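Local coordinates for protein restriction endonuclease S subunits (Thermoanaerobacter tengcongensis, PDB 3OKG) that probably serves as the DNA-recognition (specificity) subunit of a type I restriction-modification methyltransferase, which is built from M and S polypeptides, at residues V289-R294 against A314-R319; S321-W326 against E367-V372; F325-Y330 against V358-P363. All coordinates share one frame; numbering follows the deposited sequence.

In the fold
All three contacts lie in the second DNA specificity domain of the chain. Contact 1 comes first. It pairs strands 289-292 and 313-318; 19 residues lie between its two segments. Strand 313-318 then runs on through a short turn into helix 324-333, the element that contacts 2 and 3 share. Contact 3 returns strand 359-362 to this helix. Contact 2 starts from the same part of the chain and ends later, on helix 365-388, so its loop encloses most of contact 3. Trp-326 belongs to both. Val-289 and Leu-316 of contact 1 pack on Leu-327. Together the contacts join the four-stranded sheet, helix 324-333, strand 359-362 and the start of helix 365-388, which runs into the predicted coiled coil.

Contact 1: residues V289-R294 against A314-R319; sequences VLISVR and AALRPR
Two neighbouring strands of an antiparallel four-stranded sheet meet here, in the second specificity (target recognition) domain. The segments 289-292 and 314-318 run antiparallel, at 148° between their directions, and both strands occupy the middle of the sheet. Val-289 and Leu-316 form a hydrogen-bonded pair, Val-289 N to Leu-316 O and Leu-316 N to Val-289 O. Ile-291 and Ala-314 form the next such pair, Ile-291 N to Ala-314 O and Ala-314 N to Ile-291 O. The four bonds measure 2.8 to 3.0 Å. Between the two pairs lies the non-hydrogen-bonded pair Leu-290 and Ala-315. Its side chains are on one face of the sheet, where Leu-290 CD2 touches Ala-315 CB at 4.0 Å and Ala-284 packs on both.

The side chains of Val-289, Ile-291, Ala-314 and Leu-316 share the other face. Leu-327, Leu-328 and Leu-331 of helix 324-333 pack on Val-289 there. Ile-291 places CG2 between its backbone N and carbonyl carbon. That CG2 meets Ala-314 CB at 3.7 Å and also reaches Leu-316 CD1. Past the end of the strand, Val-293 turns its side chain back toward the partner strand. The small Ala-314 thus has two branched neighbours on its one methyl, and on the Val-293 side CG1 lies 3.7 Å from Ala-314 CB.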
loop_
_atom_site.group_PDB
_atom_site.type_symbol
_atom_site.label_atom_id
_atom_site.label_comp_id
_atom_site.label_asym_id
_atom_site.label_seq_id
_atom_site.Cartn_x
_atom_site.Cartn_y
_atom_site.Cartn_z
ATOM N N VAL A 289 14.196 15.121 -25.025
ATOM C CA VAL A 289 12.921 14.710 -24.489
ATOM C C VAL A 289 12.193 13.935 -25.558
ATOM O O VAL A 289 12.215 14.322 -26.728
ATOM C CB VAL A 289 12.101 15.966 -24.062
ATOM C CG1 VAL A 289 10.680 15.581 -23.662
ATOM C CG2 VAL A 289 12.817 16.690 -22.903
ATOM N N LEU A 290 11.571 12.823 -25.179
ATOM C CA LEU A 290 10.800 12.029 -26.128
ATOM C C LEU A 290 9.338 12.279 -25.842
ATOM O O LEU A 290 8.938 12.387 -24.682
ATOM C CB LEU A 290 11.118 10.522 -25.993
ATOM C CG LEU A 290 12.591 10.103 -26.081
ATOM C CD1 LEU A 290 12.771 8.644 -25.697
ATOM C CD2 LEU A 290 13.163 10.356 -27.477
ATOM N N ILE A 291 8.526 12.365 -26.882
ATOM C CA ILE A 291 7.107 12.626 -26.676
ATOM C C ILE A 291 6.282 11.757 -27.613
ATOM O O ILE A 291 6.688 11.514 -28.743
ATOM C CB ILE A 291 6.781 14.116 -26.873
ATOM C CG1 ILE A 291 5.332 14.414 -26.494
ATOM C CG2 ILE A 291 7.094 14.555 -28.300
ATOM C CD1 ILE A 291 5.086 15.876 -26.181
ATOM N N SER A 292 5.142 11.266 -27.131
ATOM C CA SER A 292 4.294 10.391 -27.926
ATOM C C SER A 292 3.460 11.232 -28.866
ATOM O O SER A 292 2.800 12.163 -28.437
ATOM C CB SER A 292 3.377 9.563 -27.030
ATOM O OG SER A 292 2.425 8.851 -27.803
ATOM N N VAL A 293 3.490 10.909 -30.154
ATOM C CA VAL A 293 2.745 11.699 -31.132
ATOM C C VAL A 293 1.623 10.876 -31.757
ATOM O O VAL A 293 0.992 11.308 -32.722
ATOM C CB VAL A 293 3.674 12.250 -32.235
ATOM C CG1 VAL A 293 4.598 13.313 -31.659
ATOM C CG2 VAL A 293 4.497 11.113 -32.867
ATOM N N ARG A 294 1.363 9.705 -31.180
ATOM C CA ARG A 294 0.438 8.741 -31.771
ATOM C C ARG A 294 -0.958 8.472 -31.197
ATOM O O ARG A 294 -1.948 9.031 -31.665
ATOM C CB ARG A 294 1.116 7.372 -31.897
ATOM C CG ARG A 294 1.584 7.040 -33.305
ATOM C CD ARG A 294 1.292 8.178 -34.268
ATOM N NE ARG A 294 1.169 7.712 -35.646
ATOM C CZ ARG A 294 1.094 6.434 -35.998
ATOM N NH1 ARG A 294 1.132 5.485 -35.071
ATOM N NH2 ARG A 294 0.983 6.100 -37.276
ATOM N N ALA A 314 8.196 11.729 -31.210
ATOM C CA ALA A 314 9.054 12.814 -31.669
ATOM C C ALA A 314 10.159 12.971 -30.615
ATOM O O ALA A 314 9.953 12.642 -29.453
ATOM C CB ALA A 314 8.248 14.105 -31.814
ATOM N N ALA A 315 11.338 13.433 -31.020
ATOM C CA ALA A 315 12.371 13.813 -30.061
ATOM C C ALA A 315 12.579 15.337 -30.090
ATOM O O ALA A 315 12.605 15.949 -31.165
ATOM C CB ALA A 315 13.662 13.098 -30.355
ATOM N N LEU A 316 12.712 15.942 -28.915
ATOM C CA LEU A 316 12.880 17.396 -28.788
ATOM C C LEU A 316 14.234 17.668 -28.187
ATOM O O LEU A 316 14.553 17.196 -27.081
ATOM C CB LEU A 316 11.799 17.974 -27.874
ATOM C CG LEU A 316 10.406 17.424 -28.172
ATOM C CD1 LEU A 316 9.436 17.801 -27.048
ATOM C CD2 LEU A 316 9.921 17.947 -29.502
ATOM N N ARG A 317 15.063 18.395 -28.917
ATOM C CA ARG A 317 16.407 18.644 -28.429
ATOM C C ARG A 317 16.546 20.123 -28.161
ATOM O O ARG A 317 16.601 20.918 -29.099
ATOM C CB ARG A 317 17.466 18.200 -29.425
ATOM C CG ARG A 317 18.875 18.314 -28.850
ATOM C CD ARG A 317 19.916 17.708 -29.771
ATOM N NE ARG A 317 19.749 16.260 -29.921
ATOM C CZ ARG A 317 19.712 15.619 -31.089
ATOM N NH1 ARG A 317 19.844 16.287 -32.230
ATOM N NH2 ARG A 317 19.556 14.306 -31.115
ATOM N N PRO A 318 16.575 20.491 -26.877
ATOM C CA PRO A 318 16.624 21.899 -26.473
ATOM C C PRO A 318 17.875 22.579 -27.017
ATOM O O PRO A 318 18.954 21.999 -27.012
ATOM C CB PRO A 318 16.713 21.831 -24.954
ATOM C CG PRO A 318 16.115 20.500 -24.587
ATOM C CD PRO A 318 16.457 19.576 -25.728
ATOM N N ARG A 319 17.728 23.810 -27.480
ATOM C CA ARG A 319 18.881 24.605 -27.867
ATOM C C ARG A 319 19.458 25.212 -26.606
ATOM O O ARG A 319 18.954 24.949 -25.512
ATOM C CB ARG A 319 18.463 25.652 -28.911
ATOM C CG ARG A 319 17.954 24.960 -30.171
ATOM C CD ARG A 319 17.757 25.877 -31.367
ATOM N NE ARG A 319 16.907 25.217 -32.360
ATOM C CZ ARG A 319 16.405 25.801 -33.444
ATOM N NH1 ARG A 319 16.669 27.078 -33.704
ATOM N NH2 ARG A 319 15.636 25.102 -34.272
#

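Contact 2: residues S321-W326 against E367-V372; sequences SLERFW and EQRRIV
Gln-368, near the start of long helix 365-388, inserts its amide beside the N-terminal end of helix 324-333. This ties helix 324-333 to helix 365-388, which runs on into the predicted coiled coil. Gln-368 sets CG anti to its carbonyl carbon (chi1 -71°), and this is the atom that meets the indole of Trp-326. Beyond CG the chain is extended. OE1 accepts from Glu-323 N at 2.8 Å, at the N-cap position of helix 324-333. On the other branch NE2 donates to Ser-321 O at 3.1 Å, and this acceptor lies close to the amide plane. NE2 also bonds to Pro-363 O, so the amide has three backbone partners that fix its rotation. An alanine here would probably leave Glu-323 N, Ser-321 O and Pro-363 O without these mates and open a gap over the face of the Trp-326 indole.

The Gln-368 side chain crosses Trp-326 at about a right angle. Its CG lies over one face of the indole, 3.9 Å from the centroid of the five-membered ring, as a CH-pi contact. Ile-371 CG2 meets the edge of the same ring system, 3.6 Å from Trp-326 CZ3. Nearby, Val-372 sets CG1 against Phe-325 CB at 3.9 Å.

At the more exposed side, Glu-323 bends at chi2 (-69°) and lies against the aliphatic CG and CD of Arg-369. The two form a salt bridge. Glu-323 OE2 lies 3.2 Å from Arg-369 NH1, tilted 21° from the guanidinium plane.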
loop_
_atom_site.group_PDB
_atom_site.type_symbol
_atom_site.label_atom_id
_atom_site.label_comp_id
_atom_site.label_asym_id
_atom_site.label_seq_id
_atom_site.Cartn_x
_atom_site.Cartn_y
_atom_site.Cartn_z
ATOM N N SER A 321 19.347 28.034 -25.141
ATOM C CA SER A 321 18.567 28.938 -24.286
ATOM C C SER A 321 17.453 28.235 -23.510
ATOM O O SER A 321 16.687 28.896 -22.820
ATOM C CB SER A 321 17.961 30.077 -25.100
ATOM O OG SER A 321 16.955 29.581 -25.968
ATOM N N LEU A 322 17.351 26.913 -23.643
ATOM C CA LEU A 322 16.255 26.160 -23.023
ATOM C C LEU A 322 16.798 24.968 -22.228
ATOM O O LEU A 322 17.519 24.129 -22.779
ATOM C CB LEU A 322 15.262 25.671 -24.085
ATOM C CG LEU A 322 14.159 24.686 -23.635
ATOM C CD1 LEU A 322 13.158 25.380 -22.695
ATOM C CD2 LEU A 322 13.413 24.130 -24.841
ATOM N N GLU A 323 16.466 24.923 -20.933
ATOM C CA GLU A 323 16.825 23.821 -20.047
ATOM C C GLU A 323 15.943 22.615 -20.315
ATOM O O GLU A 323 14.721 22.742 -20.454
ATOM C CB GLU A 323 16.659 24.241 -18.583
ATOM C CG GLU A 323 17.769 25.128 -18.056
ATOM C CD GLU A 323 19.089 24.377 -17.914
ATOM O OE1 GLU A 323 19.062 23.132 -17.837
ATOM O OE2 GLU A 323 20.153 25.028 -17.875
ATOM N N ARG A 324 16.562 21.443 -20.383
ATOM C CA ARG A 324 15.841 20.206 -20.613
ATOM C C ARG A 324 14.681 20.066 -19.642
ATOM O O ARG A 324 13.544 19.742 -20.008
ATOM C CB ARG A 324 16.803 19.029 -20.373
ATOM C CG ARG A 324 16.106 17.705 -20.324
ATOM C CD ARG A 324 17.047 16.596 -20.734
ATOM N NE ARG A 324 17.775 16.002 -19.623
ATOM C CZ ARG A 324 18.952 16.430 -19.195
ATOM N NH1 ARG A 324 19.526 17.477 -19.779
ATOM N NH2 ARG A 324 19.552 15.806 -18.181
ATOM N N PHE A 325 14.985 20.286 -18.375
ATOM C CA PHE A 325 13.971 20.068 -17.348
ATOM C C PHE A 325 12.883 21.133 -17.280
ATOM O O PHE A 325 11.774 20.855 -16.807
ATOM C CB PHE A 325 14.641 19.802 -16.007
ATOM C CG PHE A 325 15.343 18.463 -15.979
ATOM C CD1 PHE A 325 14.623 17.304 -16.222
ATOM C CD2 PHE A 325 16.704 18.371 -15.752
ATOM C CE1 PHE A 325 15.254 16.049 -16.216
ATOM C CE2 PHE A 325 17.340 17.134 -15.745
ATOM C CZ PHE A 325 16.609 15.974 -15.988
ATOM N N TRP A 326 13.176 22.330 -17.791
ATOM C CA TRP A 326 12.113 23.363 -17.943
ATOM C C TRP A 326 11.093 22.870 -18.963
ATOM O O TRP A 326 9.873 22.895 -18.730
ATOM C CB TRP A 326 12.728 24.698 -18.397
ATOM C CG TRP A 326 11.747 25.849 -18.535
ATOM C CD1 TRP A 326 11.305 26.425 -19.714
ATOM C CD2 TRP A 326 11.111 26.577 -17.473
ATOM N NE1 TRP A 326 10.437 27.467 -19.440
ATOM C CE2 TRP A 326 10.313 27.592 -18.072
ATOM C CE3 TRP A 326 11.166 26.500 -16.070
ATOM C CZ2 TRP A 326 9.544 28.479 -17.322
ATOM C CZ3 TRP A 326 10.401 27.395 -15.322
ATOM C CH2 TRP A 326 9.606 28.373 -15.949
ATOM N N GLU A 367 17.199 31.525 -14.260
ATOM C CA GLU A 367 15.886 31.497 -13.621
ATOM C C GLU A 367 15.163 30.186 -13.898
ATOM O O GLU A 367 14.423 29.694 -13.047
ATOM C CB GLU A 367 15.031 32.672 -14.074
ATOM C CG GLU A 367 13.585 32.640 -13.583
ATOM C CD GLU A 367 13.445 33.085 -12.128
ATOM O OE1 GLU A 367 14.476 33.183 -11.427
ATOM O OE2 GLU A 367 12.303 33.324 -11.688
ATOM N N GLN A 368 15.355 29.621 -15.088
ATOM C CA GLN A 368 14.805 28.289 -15.355
ATOM C C GLN A 368 15.384 27.317 -14.349
ATOM O O GLN A 368 14.675 26.450 -13.838
ATOM C CB GLN A 368 15.156 27.768 -16.750
ATOM C CG GLN A 368 14.443 28.473 -17.871
ATOM C CD GLN A 368 14.972 28.031 -19.224
ATOM O OE1 GLN A 368 15.062 26.831 -19.499
ATOM N NE2 GLN A 368 15.331 28.999 -20.076
ATOM N N ARG A 369 16.680 27.431 -14.088
ATOM C CA ARG A 369 17.312 26.469 -13.191
ATOM C C ARG A 369 16.827 26.670 -11.751
ATOM O O ARG A 369 16.547 25.705 -11.046
ATOM C CB ARG A 369 18.843 26.533 -13.283
ATOM C CG ARG A 369 19.388 25.913 -14.582
ATOM C CD ARG A 369 20.918 25.786 -14.564
ATOM N NE ARG A 369 21.565 27.091 -14.461
ATOM C CZ ARG A 369 22.158 27.719 -15.477
ATOM N NH1 ARG A 369 22.199 27.152 -16.680
ATOM N NH2 ARG A 369 22.714 28.913 -15.283
ATOM N N ARG A 370 16.722 27.930 -11.339
ATOM C CA ARG A 370 16.236 28.290 -9.993
ATOM C C ARG A 370 14.829 27.735 -9.730
ATOM O O ARG A 370 14.559 27.167 -8.671
ATOM C CB ARG A 370 16.247 29.821 -9.820
ATOM C CG ARG A 370 15.980 30.318 -8.386
ATOM C CD ARG A 370 15.859 31.851 -8.326
ATOM N NE ARG A 370 14.577 32.287 -8.871
ATOM C CZ ARG A 370 13.437 32.279 -8.186
ATOM N NH1 ARG A 370 13.419 31.881 -6.915
ATOM N NH2 ARG A 370 12.312 32.665 -8.767
ATOM N N ILE A 371 13.942 27.892 -10.707
ATOM C CA ILE A 371 12.577 27.401 -10.613
ATOM C C ILE A 371 12.503 25.875 -10.703
ATOM O O ILE A 371 11.754 25.249 -9.954
ATOM C CB ILE A 371 11.672 28.033 -11.705
ATOM C CG1 ILE A 371 11.531 29.535 -11.461
ATOM C CG2 ILE A 371 10.296 27.372 -11.712
ATOM C CD1 ILE A 371 10.834 30.273 -12.608
ATOM N N VAL A 372 13.306 25.270 -11.577
ATOM C CA VAL A 372 13.374 23.796 -11.660
ATOM C C VAL A 372 13.814 23.184 -10.308
ATOM O O VAL A 372 13.305 22.150 -9.875
ATOM C CB VAL A 372 14.304 23.299 -12.811
ATOM C CG1 VAL A 372 14.692 21.847 -12.630
ATOM C CG2 VAL A 372 13.600 23.436 -14.180
#

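Contact 3: residues F325-Y330 against V358-P363; sequences FWLLYY and VFIPLP
Trp-326 and Tyr-330, one turn apart on helix 324-333, both set CG anti to the backbone N (chi1 -178° and -170°), and both rings lie against strand 359-362. This is a helix packed against one strand of a two-stranded antiparallel sheet in the second specificity domain, the other strand being 229-232. The axes of the segments 325-330 and 359-362 come within 10.1 Å, at 134°.

Each aromatic side chain gives a polar hydrogen to a backbone carbonyl of the strand. Trp-326 NE1 donates to Pro-361 O at 2.8 Å, with the acceptor near the indole plane and the donor nearly in line with C=O. Tyr-330 OH donates to Phe-359 O at a short 2.5 Å, from a position tilted somewhat out of the carbonyl plane. Together these bonds satisfy the polar atoms of two buried rings.

Ile-360 touches both rings. Its CG1 lies over the face of Tyr-330, 3.8 Å from the ring centroid and toward the rim. Its CD1 continues to Trp-326 CD1 at 3.9 Å. Pro-361 CD covers part of the same Tyr-330 face, 4.2 Å from the centroid, while Val-358 CG1 sits at the ring edge. Phe-217 also meets both aromatic rings edge-to-face.

Pro-363 reaches Trp-326 tip to tip and lies over the six-membered ring. Its CG stands 4.0 Å from that ring's centroid, and its CD approaches CZ2 of Trp-326 to 3.5 Å.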
loop_
_atom_site.group_PDB
_atom_site.type_symbol
_atom_site.label_atom_id
_atom_site.label_comp_id
_atom_site.label_asym_id
_atom_site.label_seq_id
_atom_site.Cartn_x
_atom_site.Cartn_y
_atom_site.Cartn_z
ATOM N N PHE A 325 14.985 20.286 -18.375
ATOM C CA PHE A 325 13.971 20.068 -17.348
ATOM C C PHE A 325 12.883 21.133 -17.280
ATOM O O PHE A 325 11.774 20.855 -16.807
ATOM C CB PHE A 325 14.641 19.802 -16.007
ATOM C CG PHE A 325 15.343 18.463 -15.979
ATOM C CD1 PHE A 325 14.623 17.304 -16.222
ATOM C CD2 PHE A 325 16.704 18.371 -15.752
ATOM C CE1 PHE A 325 15.254 16.049 -16.216
ATOM C CE2 PHE A 325 17.340 17.134 -15.745
ATOM C CZ PHE A 325 16.609 15.974 -15.988
ATOM N N TRP A 326 13.176 22.330 -17.791
ATOM C CA TRP A 326 12.113 23.363 -17.943
ATOM C C TRP A 326 11.093 22.870 -18.963
ATOM O O TRP A 326 9.873 22.895 -18.730
ATOM C CB TRP A 326 12.728 24.698 -18.397
ATOM C CG TRP A 326 11.747 25.849 -18.535
ATOM C CD1 TRP A 326 11.305 26.425 -19.714
ATOM C CD2 TRP A 326 11.111 26.577 -17.473
ATOM N NE1 TRP A 326 10.437 27.467 -19.440
ATOM C CE2 TRP A 326 10.313 27.592 -18.072
ATOM C CE3 TRP A 326 11.166 26.500 -16.070
ATOM C CZ2 TRP A 326 9.544 28.479 -17.322
ATOM C CZ3 TRP A 326 10.401 27.395 -15.322
ATOM C CH2 TRP A 326 9.606 28.373 -15.949
ATOM N N LEU A 327 11.614 22.406 -20.098
ATOM C CA LEU A 327 10.792 21.818 -21.151
ATOM C C LEU A 327 9.952 20.650 -20.628
ATOM O O LEU A 327 8.751 20.568 -20.876
ATOM C CB LEU A 327 11.688 21.311 -22.290
ATOM C CG LEU A 327 10.960 20.624 -23.447
ATOM C CD1 LEU A 327 9.863 21.532 -23.997
ATOM C CD2 LEU A 327 11.943 20.237 -24.547
ATOM N N LEU A 328 10.597 19.742 -19.900
ATOM C CA LEU A 328 9.914 18.568 -19.374
ATOM C C LEU A 328 8.751 18.927 -18.448
ATOM O O LEU A 328 7.655 18.368 -18.568
ATOM C CB LEU A 328 10.908 17.672 -18.623
ATOM C CG LEU A 328 10.435 16.236 -18.413
ATOM C CD1 LEU A 328 10.110 15.622 -19.753
ATOM C CD2 LEU A 328 11.509 15.392 -17.691
ATOM N N TYR A 329 8.987 19.818 -17.495
ATOM C CA TYR A 329 7.899 20.250 -16.618
ATOM C C TYR A 329 6.750 20.867 -17.403
ATOM O O TYR A 329 5.579 20.656 -17.088
ATOM C CB TYR A 329 8.389 21.262 -15.599
ATOM C CG TYR A 329 8.908 20.615 -14.340
ATOM C CD1 TYR A 329 10.239 20.754 -13.969
ATOM C CD2 TYR A 329 8.066 19.848 -13.534
ATOM C CE1 TYR A 329 10.732 20.157 -12.813
ATOM C CE2 TYR A 329 8.548 19.236 -12.377
ATOM C CZ TYR A 329 9.877 19.391 -12.035
ATOM O OH TYR A 329 10.358 18.798 -10.898
ATOM N N TYR A 330 7.091 21.647 -18.426
ATOM C CA TYR A 330 6.053 22.336 -19.211
ATOM C C TYR A 330 5.199 21.323 -19.957
ATOM O O TYR A 330 3.976 21.383 -19.908
ATOM C CB TYR A 330 6.701 23.291 -20.206
ATOM C CG TYR A 330 5.715 24.225 -20.887
ATOM C CD1 TYR A 330 4.909 25.067 -20.148
ATOM C CD2 TYR A 330 5.619 24.269 -22.280
ATOM C CE1 TYR A 330 4.011 25.933 -20.770
ATOM C CE2 TYR A 330 4.730 25.124 -22.907
ATOM C CZ TYR A 330 3.942 25.952 -22.159
ATOM O OH TYR A 330 3.057 26.812 -22.761
ATOM N N VAL A 358 3.858 25.424 -30.416
ATOM C CA VAL A 358 3.558 25.518 -28.983
ATOM C C VAL A 358 4.284 26.706 -28.378
ATOM O O VAL A 358 5.508 26.770 -28.451
ATOM C CB VAL A 358 4.038 24.233 -28.264
ATOM C CG1 VAL A 358 3.904 24.373 -26.755
ATOM C CG2 VAL A 358 3.259 23.021 -28.781
ATOM N N PHE A 359 3.560 27.658 -27.781
ATOM C CA PHE A 359 4.247 28.721 -27.040
ATOM C C PHE A 359 4.717 28.247 -25.657
ATOM O O PHE A 359 4.003 27.514 -24.998
ATOM C CB PHE A 359 3.351 29.952 -26.872
ATOM C CG PHE A 359 3.519 30.954 -27.975
ATOM C CD1 PHE A 359 4.611 31.825 -27.974
ATOM C CD2 PHE A 359 2.627 30.983 -29.032
ATOM C CE1 PHE A 359 4.793 32.743 -29.007
ATOM C CE2 PHE A 359 2.795 31.891 -30.065
ATOM C CZ PHE A 359 3.886 32.773 -30.050
ATOM N N ILE A 360 5.899 28.693 -25.235
ATOM C CA ILE A 360 6.429 28.374 -23.909
ATOM C C ILE A 360 7.051 29.634 -23.327
ATOM O O ILE A 360 7.722 30.383 -24.047
ATOM C CB ILE A 360 7.489 27.210 -23.999
ATOM C CG1 ILE A 360 8.031 26.800 -22.610
ATOM C CG2 ILE A 360 8.661 27.580 -24.950
ATOM C CD1 ILE A 360 8.991 25.559 -22.688
ATOM N N PRO A 361 6.836 29.890 -22.019
ATOM C CA PRO A 361 7.471 31.084 -21.466
ATOM C C PRO A 361 8.931 30.750 -21.216
ATOM O O PRO A 361 9.275 29.666 -20.753
ATOM C CB PRO A 361 6.753 31.294 -20.116
ATOM C CG PRO A 361 5.924 30.014 -19.861
ATOM C CD PRO A 361 6.210 29.043 -20.988
ATOM N N LEU A 362 9.807 31.680 -21.517
ATOM C CA LEU A 362 11.211 31.381 -21.496
ATOM C C LEU A 362 11.984 32.378 -20.666
ATOM O O LEU A 362 12.317 33.469 -21.162
ATOM C CB LEU A 362 11.774 31.323 -22.941
ATOM C CG LEU A 362 13.200 30.756 -23.027
ATOM C CD1 LEU A 362 13.179 29.200 -22.930
ATOM C CD2 LEU A 362 13.899 31.208 -24.310
ATOM N N PRO A 363 12.278 32.007 -19.400
ATOM C CA PRO A 363 13.157 32.791 -18.539
ATOM C C PRO A 363 14.589 32.677 -19.014
ATOM O O PRO A 363 14.901 31.783 -19.807
ATOM C CB PRO A 363 13.054 32.080 -17.166
ATOM C CG PRO A 363 11.856 31.155 -17.271
ATOM C CD PRO A 363 11.823 30.773 -18.732
#